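Local coordinates for protein afamin (Homo sapiens, PDB 6FAK) that carries hydrophobic molecules in body fluids, keeps lipidated Wnt proteins soluble and active, and binds vitamin E, at residues 22-27 with 140-145; 158-163 with 190-195. One frame throughout, in Å; residues are numbered along the deposited sequence. Where two conformers were deposited one is given.

Contact 1 of 2, residues 22-27 with 140-145; sequences IEYITI and HFLYEV
Helix segments 22-27 and 140-145 run in nearly the same direction, with axes 9.6 Å apart at closest approach and a crossing angle of -24°. They come nearest at Ile27 and Tyr143, whose CA atoms are 5.9 Å apart. Ile27 CG2, anti to its own backbone N, is the branch turned onto the neighbouring helix; it rests 3.6 Å from Tyr143 N and 3.9 Å from Tyr143 CB, so the methyl meets main chain as much as side chain. The Tyr143 ring then leads away (CG anti to the backbone N, chi1 166°): its hydroxyl is hydrogen-bonded to the Ala37 carbonyl and its ring meets Phe39 edge-to-face. Leu142, the residue before Tyr143, sends CD2 to the base of Tyr24, about one turn before Ile27, 3.7 Å from both CB and CD1 of that tyrosine. The two side chains cross at about a right angle, and the methyl approaches the ring obliquely. Tyr24 also touches Glu135, Leu138 and Asn139 of helix 134-148, and Glu23 OE1 is hydrogen-bonded to Asn139 ND2. The contact between the two segments is apolar packing within the all-helical core of the first albumin domain.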
loop_
_atom_site.group_PDB
_atom_site.type_symbol
_atom_site.label_atom_id
_atom_site.label_comp_id
_atom_site.label_asym_id
_atom_site.label_seq_id
_atom_site.Cartn_x
_atom_site.Cartn_y
_atom_site.Cartn_z
ATOM N N ILE A 22 17.141 15.916 11.557
ATOM C CA ILE A 22 17.437 16.444 10.231
ATOM C C ILE A 22 18.310 15.524 9.356
ATOM O O ILE A 22 18.143 15.487 8.121
ATOM C CB ILE A 22 18.087 17.837 10.352
ATOM C CG1 ILE A 22 18.066 18.597 9.020
ATOM C CG2 ILE A 22 19.508 17.729 10.896
ATOM C CD1 ILE A 22 16.682 18.917 8.505
ATOM N N GLU A 23 19.219 14.794 9.992
ATOM C CA GLU A 23 20.077 13.847 9.313
ATOM C C GLU A 23 19.225 12.696 8.747
ATOM O O GLU A 23 19.277 12.410 7.550
ATOM C CB GLU A 23 21.200 13.345 10.253
ATOM C CG GLU A 23 22.032 12.188 9.699
ATOM C CD GLU A 23 23.289 11.877 10.530
ATOM O OE1 GLU A 23 23.176 11.218 11.594
ATOM O OE2 GLU A 23 24.399 12.259 10.098
ATOM N N TYR A 24 18.404 12.101 9.600
ATOM C CA TYR A 24 17.528 11.003 9.216
ATOM C C TYR A 24 16.496 11.383 8.125
ATOM O O TYR A 24 16.249 10.638 7.182
ATOM C CB TYR A 24 16.812 10.439 10.453
ATOM C CG TYR A 24 17.760 10.029 11.567
ATOM C CD1 TYR A 24 18.680 8.991 11.387
ATOM C CD2 TYR A 24 17.762 10.705 12.802
ATOM C CE1 TYR A 24 19.568 8.634 12.406
ATOM C CE2 TYR A 24 18.629 10.339 13.826
ATOM C CZ TYR A 24 19.525 9.299 13.627
ATOM O OH TYR A 24 20.393 8.941 14.639
ATOM N N ILE A 25 15.882 12.532 8.324
ATOM C CA ILE A 25 14.925 13.142 7.405
ATOM C C ILE A 25 15.530 13.365 6.019
ATOM O O ILE A 25 14.881 13.077 4.988
ATOM C CB ILE A 25 14.417 14.470 8.014
ATOM C CG1 ILE A 25 13.499 14.170 9.212
ATOM C CG2 ILE A 25 13.719 15.349 7.010
ATOM C CD1 ILE A 25 13.172 15.426 9.999
ATOM N N THR A 26 16.740 13.897 5.985
ATOM C CA THR A 26 17.393 14.191 4.729
ATOM C C THR A 26 17.710 12.910 3.902
ATOM O O THR A 26 17.555 12.884 2.673
ATOM C CB THR A 26 18.698 14.996 4.980
ATOM O OG1 THR A 26 18.362 16.245 5.601
ATOM C CG2 THR A 26 19.384 15.307 3.682
ATOM N N ILE A 27 18.202 11.896 4.603
ATOM C CA ILE A 27 18.496 10.575 4.025
ATOM C C ILE A 27 17.235 9.984 3.418
ATOM O O ILE A 27 17.252 9.519 2.262
ATOM C CB ILE A 27 19.111 9.637 5.089
ATOM C CG1 ILE A 27 20.540 10.070 5.350
ATOM C CG2 ILE A 27 19.097 8.177 4.631
ATOM C CD1 ILE A 27 21.198 9.348 6.530
ATOM N N HIS A 140 22.611 3.993 7.695
ATOM C CA HIS A 140 22.680 3.061 6.560
ATOM C C HIS A 140 21.400 2.222 6.416
ATOM O O HIS A 140 20.895 2.030 5.296
ATOM C CB HIS A 140 23.933 2.173 6.638
ATOM C CG HIS A 140 24.231 1.438 5.364
ATOM N ND1 HIS A 140 25.202 1.839 4.475
ATOM C CD2 HIS A 140 23.669 0.330 4.827
ATOM C CE1 HIS A 140 25.221 1.014 3.444
ATOM N NE2 HIS A 140 24.305 0.086 3.636
ATOM N N PHE A 141 20.843 1.758 7.536
ATOM C CA PHE A 141 19.516 1.067 7.529
ATOM C C PHE A 141 18.394 1.891 6.847
ATOM O O PHE A 141 17.690 1.393 5.972
ATOM C CB PHE A 141 19.079 0.759 8.979
ATOM C CG PHE A 141 17.641 0.307 9.111
ATOM C CD1 PHE A 141 17.289 -1.021 8.885
ATOM C CD2 PHE A 141 16.648 1.213 9.447
ATOM C CE1 PHE A 141 15.978 -1.433 8.980
ATOM C CE2 PHE A 141 15.337 0.813 9.557
ATOM C CZ PHE A 141 15.012 -0.514 9.316
ATOM N N LEU A 142 18.267 3.144 7.276
ATOM C CA LEU A 142 17.298 4.058 6.802
ATOM C C LEU A 142 17.476 4.390 5.301
ATOM O O LEU A 142 16.498 4.427 4.563
ATOM C CB LEU A 142 17.346 5.316 7.650
ATOM C CG LEU A 142 16.125 6.138 7.967
ATOM C CD1 LEU A 142 14.882 5.299 8.195
ATOM C CD2 LEU A 142 16.418 7.009 9.201
ATOM N N TYR A 143 18.715 4.654 4.881
ATOM C CA TYR A 143 19.067 4.698 3.460
ATOM C C TYR A 143 18.565 3.484 2.681
ATOM O O TYR A 143 17.942 3.638 1.623
ATOM C CB TYR A 143 20.583 4.839 3.315
ATOM C CG TYR A 143 21.188 4.581 1.981
ATOM C CD1 TYR A 143 21.054 5.498 0.954
ATOM C CD2 TYR A 143 21.967 3.443 1.750
ATOM C CE1 TYR A 143 21.626 5.274 -0.293
ATOM C CE2 TYR A 143 22.567 3.216 0.513
ATOM C CZ TYR A 143 22.412 4.151 -0.494
ATOM O OH TYR A 143 23.007 3.947 -1.698
ATOM N N GLU A 144 18.868 2.281 3.173
ATOM C CA GLU A 144 18.603 1.066 2.426
ATOM C C GLU A 144 17.103 0.791 2.375
ATOM O O GLU A 144 16.565 0.388 1.303
ATOM C CB GLU A 144 19.387 -0.142 2.983
ATOM C CG GLU A 144 20.940 -0.051 2.893
ATOM C CD GLU A 144 21.546 -0.082 1.492
ATOM O OE1 GLU A 144 20.805 -0.202 0.497
ATOM O OE2 GLU A 144 22.811 0.014 1.386
ATOM N N VAL A 145 16.404 1.099 3.466
ATOM C CA VAL A 145 14.949 0.948 3.507
ATOM C C VAL A 145 14.226 1.962 2.612
ATOM O O VAL A 145 13.354 1.597 1.817
ATOM C CB VAL A 145 14.430 0.947 4.963
ATOM C CG1 VAL A 145 12.920 0.807 4.974
ATOM C CG2 VAL A 145 14.999 -0.271 5.704
#

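Contact 2 of 2, residues 158-163 with 190-195; sequences LTVAVH and QYLKAF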
loop_
_atom_site.group_PDB
_atom_site.type_symbol
_atom_site.label_atom_id
_atom_site.label_comp_id
_atom_site.label_asym_id
_atom_site.label_seq_id
_atom_site.Cartn_x
_atom_site.Cartn_y
_atom_site.Cartn_z
ATOM N N LEU A 158 10.331 6.425 9.995
ATOM C CA LEU A 158 10.980 6.742 11.300
ATOM C C LEU A 158 10.500 5.818 12.448
ATOM O O LEU A 158 11.288 5.395 13.293
ATOM C CB LEU A 158 10.756 8.193 11.682
ATOM C CG LEU A 158 11.413 9.250 10.810
ATOM C CD1 LEU A 158 10.819 10.615 11.130
ATOM C CD2 LEU A 158 12.909 9.291 10.970
ATOM N N THR A 159 9.215 5.517 12.497
ATOM C CA THR A 159 8.702 4.535 13.422
ATOM C C THR A 159 9.295 3.142 13.179
ATOM O O THR A 159 9.656 2.402 14.145
ATOM C CB THR A 159 7.159 4.486 13.363
ATOM O OG1 THR A 159 6.648 5.758 13.772
ATOM C CG2 THR A 159 6.596 3.396 14.279
ATOM N N VAL A 160 9.357 2.763 11.912
ATOM C CA VAL A 160 9.977 1.507 11.534
ATOM C C VAL A 160 11.454 1.474 12.005
ATOM O O VAL A 160 11.869 0.484 12.581
ATOM C CB VAL A 160 9.744 1.216 10.009
ATOM C CG1 VAL A 160 10.642 0.112 9.487
ATOM C CG2 VAL A 160 8.297 0.807 9.807
ATOM N N ALA A 161 12.219 2.554 11.814
ATOM C CA ALA A 161 13.630 2.610 12.243
ATOM C C ALA A 161 13.748 2.459 13.740
ATOM O O ALA A 161 14.640 1.732 14.201
ATOM C CB ALA A 161 14.303 3.914 11.815
ATOM N N VAL A 162 12.843 3.098 14.473
ATOM C CA VAL A 162 12.804 2.995 15.948
ATOM C C VAL A 162 12.590 1.532 16.403
ATOM O O VAL A 162 13.313 1.034 17.255
ATOM C CB VAL A 162 11.728 3.927 16.568
ATOM C CG1 VAL A 162 11.443 3.580 18.019
ATOM C CG2 VAL A 162 12.190 5.376 16.493
ATOM N N HIS A 163 11.579 0.879 15.846
ATOM C CA HIS A 163 11.292 -0.505 16.167
ATOM C C HIS A 163 12.403 -1.463 15.740
ATOM O O HIS A 163 12.737 -2.403 16.494
ATOM C CB HIS A 163 9.929 -0.877 15.660
ATOM C CG HIS A 163 8.861 -0.287 16.509
ATOM N ND1 HIS A 163 8.149 -1.034 17.419
ATOM C CD2 HIS A 163 8.503 1.000 16.720
ATOM C CE1 HIS A 163 7.321 -0.243 18.080
ATOM N NE2 HIS A 163 7.517 0.997 17.674
ATOM N N GLN A 190 6.024 -6.505 8.659
ATOM C CA GLN A 190 4.604 -6.514 8.354
ATOM C C GLN A 190 3.966 -5.127 8.497
ATOM O O GLN A 190 3.077 -4.760 7.725
ATOM C CB GLN A 190 3.870 -7.539 9.194
ATOM C CG GLN A 190 4.282 -8.953 8.785
ATOM C CD GLN A 190 3.713 -10.055 9.679
ATOM O OE1 GLN A 190 3.383 -9.838 10.863
ATOM N NE2 GLN A 190 3.590 -11.256 9.099
ATOM N N TYR A 191 4.376 -4.392 9.520
ATOM C CA TYR A 191 3.897 -3.045 9.750
ATOM C C TYR A 191 4.257 -2.149 8.541
ATOM O O TYR A 191 3.409 -1.470 7.925
ATOM C CB TYR A 191 4.532 -2.512 11.006
ATOM C CG TYR A 191 4.055 -1.153 11.379
ATOM C CD1 TYR A 191 2.865 -1.000 12.065
ATOM C CD2 TYR A 191 4.796 -0.015 11.067
ATOM C CE1 TYR A 191 2.415 0.250 12.438
ATOM C CE2 TYR A 191 4.355 1.250 11.431
ATOM C CZ TYR A 191 3.160 1.382 12.111
ATOM O OH TYR A 191 2.684 2.629 12.494
ATOM N N LEU A 192 5.533 -2.211 8.185
ATOM C CA LEU A 192 6.053 -1.441 7.079
ATOM C C LEU A 192 5.256 -1.794 5.790
ATOM O O LEU A 192 4.768 -0.902 5.114
ATOM C CB LEU A 192 7.574 -1.676 6.923
ATOM C CG LEU A 192 8.140 -1.146 5.603
ATOM C CD1 LEU A 192 8.040 0.360 5.576
ATOM C CD2 LEU A 192 9.574 -1.595 5.396
ATOM N N LYS A 193 5.109 -3.072 5.488
ATOM C CA LYS A 193 4.431 -3.485 4.264
ATOM C C LYS A 193 2.946 -3.158 4.268
ATOM O O LYS A 193 2.437 -2.710 3.226
ATOM C CB LYS A 193 4.674 -4.948 3.936
ATOM C CG LYS A 193 6.103 -5.275 3.504
ATOM C CD LYS A 193 6.886 -4.146 2.804
ATOM C CE LYS A 193 8.336 -4.563 2.537
ATOM N NZ LYS A 193 9.093 -3.588 1.704
ATOM N N ALA A 194 2.278 -3.288 5.410
ATOM C CA ALA A 194 0.878 -2.866 5.517
ATOM C C ALA A 194 0.662 -1.354 5.273
ATOM O O ALA A 194 -0.191 -0.972 4.473
ATOM C CB ALA A 194 0.279 -3.245 6.864
ATOM N N PHE A 195 1.389 -0.503 5.999
ATOM C CA PHE A 195 1.322 0.939 5.770
ATOM C C PHE A 195 1.731 1.415 4.375
ATOM O O PHE A 195 1.062 2.270 3.775
ATOM C CB PHE A 195 2.032 1.729 6.839
ATOM C CG PHE A 195 1.221 1.964 8.031
ATOM C CD1 PHE A 195 1.038 0.971 8.965
ATOM C CD2 PHE A 195 0.634 3.176 8.246
ATOM C CE1 PHE A 195 0.286 1.187 10.112
ATOM C CE2 PHE A 195 -0.151 3.408 9.374
ATOM C CZ PHE A 195 -0.314 2.405 10.313
#
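Thr159 OG1 is held by the Pro155 carbonyl, one turn earlier in its own helix, and more weakly by Glu288 OE1, while the CG2 methyl of the same residue is left to face Tyr191, 4.2 Å from CE2. That methyl comes obliquely to the ring. Val160 takes a different line: its CG2 lies near the ring plane at the edge, 3.8 Å from Tyr191 CD2, and the same methyl is 3.9 Å from Leu192 CB. One methyl thus touches two consecutive residues of the other helix; the Val160 and Leu192 side chains cross at about a right angle. It can do so because CG2 stands anti to the carbonyl carbon of Val160.

The Tyr191 ring is brought to this place by its first torsion, with CG anti to the backbone N (chi1 -177°). One of its faces is taken by Phe195 from the next turn, whose CD1 sits 3.7 Å above the plane toward the rim, and its hydroxyl is hydrogen-bonded to Gln291 OE1. Edge, face and hydroxyl each have a partner, and together these probably limit the tilt of the ring. Leu192 is also packed against Val145, Val152 and Leu157.

The backbones run antiparallel, at 171°, with axes 10.3 Å apart at closest approach; Val160 and Leu192 are the nearest pair, their CA atoms 6.6 Å apart. Helix 154-171 belongs to the first albumin domain, and helix 177-209 continues from it into the second. A long helix shared by two successive domains is characteristic of the serum albumin fold, and here residues 194 and 195 already fall within the region that forms the pocket for hydrophobic ligands.

Contacts 1 and 2 lie with their centres about 14 Å apart and meet chiefly where helices 134-148 and 154-171, consecutive in the chain, pack together. Phe141 CE2 lies 3.7 Å from Ala161 CA, and Leu142 CD1 is 3.9 Å from Ala161 CB. Tyr24 CB also touches Leu158 CD2 at 4.1 Å, and Val145 CG1 reaches Leu192 CD2 at 4.1 Å, so apolar packing runs from helix 22-33 to helix 177-209. Segment 190-195 of contact 2 enters the hydrophobic-ligand pocket region (194-298), and its Tyr191 side chain is about 3 Å from a triethylene glycol, probably from the crystallisation liquor. The sodium ion is about 13 Å from the Tyr143 side chain of contact 1.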